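Putative polyketide cyclase (Acidithiobacillus ferrooxidans, PDB 3F9S) is of unconfirmed function but probably acts as a SnoaL-like polyketide cyclase or on a related small molecule. Local coordinates at residues A[10-15]-A[82-87]. Numbering follows the deposited sequence. Where two conformers were deposited one is given.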
# COMPACT_ATOMS: atom_id res chain seq x y z
N GLU A 10 -18.54 -2.18 -6.97
CA GLU A 10 -19.37 -3.33 -6.59
C GLU A 10 -18.68 -4.62 -7.05
O GLU A 10 -18.66 -5.60 -6.32
CB GLU A 10 -20.80 -3.18 -7.14
CG GLU A 10 -21.60 -2.11 -6.38
CD GLU A 10 -22.79 -1.54 -7.14
OE1 GLU A 10 -22.59 -0.87 -8.17
OE2 GLU A 10 -23.94 -1.70 -6.68
N ILE A 11 -18.10 -4.58 -8.25
CA ILE A 11 -17.38 -5.73 -8.81
C ILE A 11 -16.21 -6.12 -7.92
O ILE A 11 -16.08 -7.29 -7.56
CB ILE A 11 -16.91 -5.44 -10.24
CG1 ILE A 11 -18.11 -5.44 -11.19
CG2 ILE A 11 -15.86 -6.47 -10.70
CD1 ILE A 11 -17.81 -4.75 -12.47
N LEU A 12 -15.37 -5.15 -7.54
CA LEU A 12 -14.23 -5.42 -6.65
C LEU A 12 -14.67 -5.97 -5.33
O LEU A 12 -14.04 -6.88 -4.80
CB LEU A 12 -13.39 -4.18 -6.34
CG LEU A 12 -12.31 -3.74 -7.30
CD1 LEU A 12 -11.49 -2.60 -6.67
CD2 LEU A 12 -11.43 -4.92 -7.71
N THR A 13 -15.72 -5.37 -4.79
CA THR A 13 -16.28 -5.82 -3.55
C THR A 13 -16.70 -7.29 -3.64
O THR A 13 -16.28 -8.07 -2.79
CB THR A 13 -17.43 -4.94 -3.08
OG1 THR A 13 -17.01 -3.57 -3.03
CG2 THR A 13 -17.92 -5.38 -1.67
N GLN A 14 -17.44 -7.66 -4.69
CA GLN A 14 -17.92 -9.06 -4.84
C GLN A 14 -16.76 -10.00 -5.11
O GLN A 14 -16.68 -11.08 -4.52
CB GLN A 14 -18.94 -9.19 -5.98
CG GLN A 14 -19.78 -10.47 -5.88
CD GLN A 14 -20.67 -10.77 -7.09
OE1 GLN A 14 -20.35 -10.41 -8.23
NE2 GLN A 14 -21.76 -11.48 -6.84
N PHE A 15 -15.88 -9.60 -6.03
CA PHE A 15 -14.68 -10.34 -6.37
C PHE A 15 -13.83 -10.65 -5.14
O PHE A 15 -13.44 -11.79 -4.92
CB PHE A 15 -13.87 -9.52 -7.37
CG PHE A 15 -12.40 -9.79 -7.38
CD1 PHE A 15 -11.87 -10.97 -7.87
CD2 PHE A 15 -11.54 -8.82 -6.90
CE1 PHE A 15 -10.48 -11.16 -7.88
CE2 PHE A 15 -10.19 -9.00 -6.90
CZ PHE A 15 -9.65 -10.16 -7.38
N ASP A 82 -9.34 4.12 -15.30
CA ASP A 82 -9.39 2.66 -15.45
C ASP A 82 -8.99 1.87 -14.21
O ASP A 82 -8.78 0.65 -14.30
CB ASP A 82 -8.52 2.23 -16.65
CG ASP A 82 -7.00 2.42 -16.46
OD1 ASP A 82 -6.54 3.11 -15.51
OD2 ASP A 82 -6.23 1.90 -17.30
N ALA A 83 -8.90 2.54 -13.07
CA ALA A 83 -8.43 1.91 -11.85
C ALA A 83 -9.36 2.17 -10.68
O ALA A 83 -10.05 3.18 -10.63
CB ALA A 83 -7.05 2.39 -11.51
N VAL A 84 -9.36 1.22 -9.76
CA VAL A 84 -10.01 1.38 -8.48
C VAL A 84 -9.00 0.90 -7.46
O VAL A 84 -8.55 -0.23 -7.51
CB VAL A 84 -11.31 0.62 -8.33
CG1 VAL A 84 -11.94 0.94 -6.95
CG2 VAL A 84 -12.29 1.02 -9.46
N VAL A 85 -8.64 1.79 -6.55
CA VAL A 85 -7.76 1.45 -5.45
C VAL A 85 -8.63 0.96 -4.31
O VAL A 85 -9.61 1.63 -3.97
CB VAL A 85 -6.92 2.62 -4.97
CG1 VAL A 85 -5.94 2.13 -3.88
CG2 VAL A 85 -6.14 3.29 -6.12
N MSE A 86 -8.28 -0.18 -3.72
CA MSE A 86 -8.98 -0.75 -2.61
C MSE A 86 -8.00 -0.76 -1.45
O MSE A 86 -6.89 -1.27 -1.60
CB MSE A 86 -9.36 -2.20 -2.93
CG MSE A 86 -10.19 -2.87 -1.89
SE MSE A 86 -10.25 -4.72 -2.61
CE MSE A 86 -8.71 -5.53 -1.98
N THR A 87 -8.38 -0.15 -0.35
CA THR A 87 -7.62 -0.27 0.89
C THR A 87 -8.40 -1.29 1.67
O THR A 87 -9.62 -1.37 1.58
CB THR A 87 -7.51 1.05 1.63
OG1 THR A 87 -8.79 1.62 1.80
CG2 THR A 87 -6.61 2.01 0.84
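Helix 8-21 packs against the concave sheet of the NTF2-like cone through L12, which reaches across to V84 and M86 on strand 83-93. One methyl does the touching: L12 CD1 lies 3.6 Å from V84 CG1 and equally close to V84 CB, and it comes within 4.3 Å of M86 CB. The leucine methyl is thus seated on V84 and meets the first carbon of the M86 side chain more loosely, while leucine and valine point in opposing senses and pass alongside each other rather than end to end. Anti to the backbone N (chi1 -177°), V84 CG1 joins CB in meeting L12 CD1, whereas CG2 lies farther off. In this α+β fold the N-terminal helix covers one face of the strongly curved sheet, and the strand offers that face every second residue; V85, between the two, points the other way and packs on F78 of the second subunit. Contact is purely apolar, with no hydrogen bond between the segments, and all three touching residues are buried. L12 also rests on Y116 and F118 of the adjacent strand 107-118, so its side chain spans two neighbouring strands. M86, a selenomethionine, meets the leucine through CB alone; its side chain also touches T16, one helical turn beyond L12, and lies about 4 Å from a bound glycerol, probably a crystallisation additive.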